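Local structure of RavO (Legionella pneumophila subsp. pneumophila, 6DM4) at residues Lys4-Lys7 and Val8-Glu11; His17-Glu20 and Asn21-Thr24. The protein binds phosphotyrosine peptides, such as one from human Shc1, through the SH2 domain that makes up this chain of a bacterial protein. All coordinates share one frame; numbering follows the deposited sequence.

Contact 1: residues Lys4-Lys7 and Val8-Glu11; sequences KIYK and VMEE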
# COMPACT_ATOMS: atom_id res chain seq x y z
N LYS A 4 8.73 5.71 8.13
CA LYS A 4 7.34 6.02 8.45
C LYS A 4 6.50 6.21 7.20
O LYS A 4 5.27 6.06 7.25
CB LYS A 4 7.28 7.26 9.35
CG LYS A 4 8.05 7.08 10.64
CD LYS A 4 7.50 5.87 11.37
CE LYS A 4 8.48 5.32 12.38
NZ LYS A 4 9.87 5.78 12.16
N ILE A 5 7.12 6.51 6.05
CA ILE A 5 6.36 6.63 4.81
C ILE A 5 5.71 5.30 4.46
O ILE A 5 4.56 5.26 3.99
CB ILE A 5 7.25 7.15 3.67
CG1 ILE A 5 6.44 7.24 2.37
CG2 ILE A 5 8.48 6.27 3.49
CD1 ILE A 5 7.19 7.89 1.24
N TYR A 6 6.42 4.19 4.67
CA TYR A 6 5.84 2.90 4.33
C TYR A 6 4.69 2.53 5.25
O TYR A 6 3.75 1.86 4.82
CB TYR A 6 6.93 1.82 4.36
CG TYR A 6 8.09 2.13 3.45
CD1 TYR A 6 7.93 2.14 2.07
CD2 TYR A 6 9.34 2.42 3.97
CE1 TYR A 6 8.99 2.42 1.23
CE2 TYR A 6 10.41 2.71 3.14
CZ TYR A 6 10.22 2.71 1.77
OH TYR A 6 11.29 2.99 0.94
N LYS A 7 4.73 2.98 6.51
CA LYS A 7 3.60 2.72 7.39
C LYS A 7 2.38 3.54 6.99
O LYS A 7 1.25 3.06 7.09
CB LYS A 7 3.99 3.00 8.84
CG LYS A 7 5.16 2.16 9.35
CD LYS A 7 5.00 0.70 8.96
CE LYS A 7 3.85 0.02 9.70
NZ LYS A 7 3.54 -1.30 9.09
N VAL A 8 2.59 4.78 6.52
CA VAL A 8 1.47 5.58 6.04
C VAL A 8 0.91 4.99 4.75
O VAL A 8 -0.31 4.94 4.56
CB VAL A 8 1.90 7.05 5.85
CG1 VAL A 8 0.74 7.89 5.34
CG2 VAL A 8 2.43 7.62 7.16
N MET A 9 1.79 4.54 3.85
CA MET A 9 1.34 3.90 2.63
C MET A 9 0.58 2.61 2.93
O MET A 9 -0.44 2.32 2.29
CB MET A 9 2.53 3.60 1.72
CG MET A 9 3.12 4.83 1.06
SD MET A 9 4.70 4.44 0.30
CE MET A 9 4.33 2.89 -0.50
N GLU A 10 1.07 1.83 3.90
CA GLU A 10 0.35 0.64 4.32
C GLU A 10 -1.07 0.98 4.75
O GLU A 10 -2.03 0.32 4.33
CB GLU A 10 1.11 -0.05 5.47
CG GLU A 10 0.58 -1.43 5.85
CD GLU A 10 1.03 -1.87 7.25
OE1 GLU A 10 0.99 -1.04 8.17
OE2 GLU A 10 1.42 -3.05 7.42
N GLU A 11 -1.22 2.01 5.58
CA GLU A 11 -2.54 2.39 6.08
C GLU A 11 -3.48 2.75 4.94
O GLU A 11 -4.66 2.41 4.97
CB GLU A 11 -2.40 3.56 7.06
CG GLU A 11 -2.62 3.19 8.51
CD GLU A 11 -2.42 4.36 9.46
OE1 GLU A 11 -1.26 4.78 9.66
OE2 GLU A 11 -3.42 4.86 10.02
O HOH W 1 0.79 1.19 9.11
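Met-9 and Ile-5 lie side by side one turn apart on helix 4-13, and form the tightly packed side of this contact. Met-9 SD sits 3.9 Å from Ile-5 CG1. The same sulfur is 5.4 Å from the centroid of the Tyr-6 ring, 57° off its normal, an oblique Met-aromatic contact. Ile-5 CG2 lies over the centre of one face of that ring. Four i to i+4 backbone hydrogen bonds link the segments, from Val-8 N to Lys-4 O through to Glu-11 N to Lys-7 O. The other side is polar and more open: Lys-4 is exposed and Lys-7 partly so. The chain of Lys-7 bends at chi2 and chi3 (-46° and -69°), which brings NZ forward along the helix to Glu-10. Lys-7 NZ forms an i to i+3 salt bridge with Glu-10 OE1 at 2.7 Å, from above the carboxylate plane. A water donates to Lys-7 O. Glu-10 OE2 turns to Tyr-18 and Arg-23 of the second subunit, and Lys-7 makes a cation-pi contact with its Trp-43. Tyr-6 of the second subunit packs on Ile-5 and Met-9. Within the chain, Ile-5 and Val-8 rest on Ile-75 of strand 67-76, and Glu-11 OE2 bonds to Val-101 N, where helix 101-119 begins.

Contact 2: residues His17-Glu20 and Asn21-Thr24; sequences HYKE and NIRT. With SO4 (sulfate ion), chain H.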
# COMPACT_ATOMS: atom_id res chain seq x y z
N HIS A 17 -11.27 1.81 0.47
CA HIS A 17 -11.48 2.95 -0.41
C HIS A 17 -10.41 3.07 -1.48
O HIS A 17 -10.64 3.74 -2.50
CB HIS A 17 -11.53 4.26 0.39
CG HIS A 17 -12.74 4.39 1.25
ND1 HIS A 17 -12.78 3.95 2.56
CD2 HIS A 17 -13.96 4.94 1.00
CE1 HIS A 17 -13.97 4.21 3.07
NE2 HIS A 17 -14.70 4.81 2.15
N TYR A 18 -9.24 2.44 -1.30
CA TYR A 18 -8.18 2.54 -2.29
C TYR A 18 -8.45 1.61 -3.46
O TYR A 18 -8.63 0.40 -3.28
CB TYR A 18 -6.82 2.22 -1.68
CG TYR A 18 -5.70 2.52 -2.64
CD1 TYR A 18 -5.30 3.83 -2.88
CD2 TYR A 18 -5.07 1.50 -3.34
CE1 TYR A 18 -4.29 4.11 -3.78
CE2 TYR A 18 -4.06 1.78 -4.24
CZ TYR A 18 -3.68 3.09 -4.46
OH TYR A 18 -2.68 3.37 -5.36
N LYS A 19 -8.44 2.17 -4.67
CA LYS A 19 -8.76 1.45 -5.91
C LYS A 19 -7.50 1.36 -6.77
O LYS A 19 -7.19 2.29 -7.52
CB LYS A 19 -9.88 2.15 -6.66
CG LYS A 19 -11.12 2.41 -5.82
CD LYS A 19 -11.74 1.10 -5.38
CE LYS A 19 -12.93 1.34 -4.46
NZ LYS A 19 -13.62 0.06 -4.12
N GLU A 20 -6.78 0.23 -6.67
CA GLU A 20 -5.51 0.10 -7.37
C GLU A 20 -5.68 -0.00 -8.89
O GLU A 20 -4.72 0.26 -9.62
CB GLU A 20 -4.73 -1.11 -6.86
CG GLU A 20 -5.39 -2.45 -7.12
CD GLU A 20 -6.25 -2.91 -5.97
OE1 GLU A 20 -6.79 -2.04 -5.24
OE2 GLU A 20 -6.38 -4.14 -5.78
N ASN A 21 -6.86 -0.38 -9.37
CA ASN A 21 -7.06 -0.56 -10.80
C ASN A 21 -7.72 0.64 -11.47
O ASN A 21 -8.12 0.55 -12.63
CB ASN A 21 -7.88 -1.82 -11.06
CG ASN A 21 -7.17 -3.09 -10.61
OD1 ASN A 21 -7.74 -3.92 -9.90
ND2 ASN A 21 -5.91 -3.24 -11.03
N ILE A 22 -7.83 1.77 -10.76
CA ILE A 22 -8.43 2.98 -11.30
C ILE A 22 -7.32 4.01 -11.44
O ILE A 22 -6.83 4.56 -10.45
CB ILE A 22 -9.56 3.51 -10.41
CG1 ILE A 22 -10.70 2.48 -10.34
CG2 ILE A 22 -10.09 4.83 -10.95
CD1 ILE A 22 -11.89 2.97 -9.56
N ARG A 23 -6.91 4.28 -12.68
CA ARG A 23 -5.81 5.22 -12.90
C ARG A 23 -6.13 6.43 -13.78
O ARG A 23 -5.70 7.54 -13.47
CB ARG A 23 -4.60 4.48 -13.47
CG ARG A 23 -4.09 3.35 -12.59
CD ARG A 23 -3.39 3.87 -11.35
NE ARG A 23 -2.06 3.29 -11.20
CZ ARG A 23 -1.05 3.50 -12.03
NH1 ARG A 23 -1.21 4.28 -13.09
NH2 ARG A 23 0.13 2.93 -11.81
N THR A 24 -6.87 6.23 -14.86
CA THR A 24 -7.17 7.35 -15.74
C THR A 24 -8.43 8.08 -15.30
O THR A 24 -9.23 7.57 -14.52
CB THR A 24 -7.33 6.85 -17.18
OG1 THR A 24 -8.50 6.02 -17.25
CG2 THR A 24 -6.11 6.04 -17.60
S SO4 H . -18.27 4.44 1.31
O1 SO4 H . -18.31 3.08 0.77
O2 SO4 H . -19.51 5.13 0.99
O3 SO4 H . -17.14 5.16 0.73
O4 SO4 H . -18.12 4.38 2.77
O HOH W 2 -5.05 3.73 -8.46
O HOH W 3 -2.45 2.02 -9.13
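Asn-21 follows Glu-20 at the corner of a tight turn, and the two side chains run alongside each other. Asn-21 OD1 is 3.9 Å from Glu-20 CG, with the amide and carboxylate planes 41° apart. Before the turn, His-17 NE2 makes a weak bond to O3 of a sulfate, 2.8 Å away, which probably comes from the crystallisation liquor, and its ND1 is tied to Asp-15. Ile-22 comes next and carries the apolar part of the contact. Its CG1 stands anti to the carbonyl carbon (chi1 -63°), and the chain extends so that Ile-22 CD1 rests 3.6 Å from Lys-19 CB. Ile-22 N makes a weak bond of 3.3 Å to Lys-19 O, which closes a type I beta turn over Lys-19 to Ile-22. A water lies within hydrogen-bonding distance of both Lys-19 O and Ile-22 O. The turn lies between helix 4-13 and helix 25-34 of the SH2 domain, and Ile-22 packs on Val-28 and Tyr-31 of the latter. Arg-23 folds back toward the turn: a second water accepts from Arg-23 NE at a short 2.5 Å and lies near Glu-20 O. Thr-24 is the N-cap of helix 25-34, its OG1 bonded to Glu-27 N.

Overall arrangement
From the N terminus, contact 1 comes first, within helix 4-13, and joins successive turns without closing a loop. Contact 2 follows in series, in the loop that leads to helix 25-34. It closes the turn at Lys-19 to Ile-22. The two neither nest nor cross. Their centres are 18 Å apart, and their nearest atoms about 7 Å, so they do not touch within the chain. Contact 1 ties the first helix to strand 67-76 and helix 101-119. Contact 2 joins strand 40-43, outermost of the antiparallel sheet within this chain, to helix 25-34. Both reach the second subunit, where residues 4-11 of one copy meet residues 17-24 of the other.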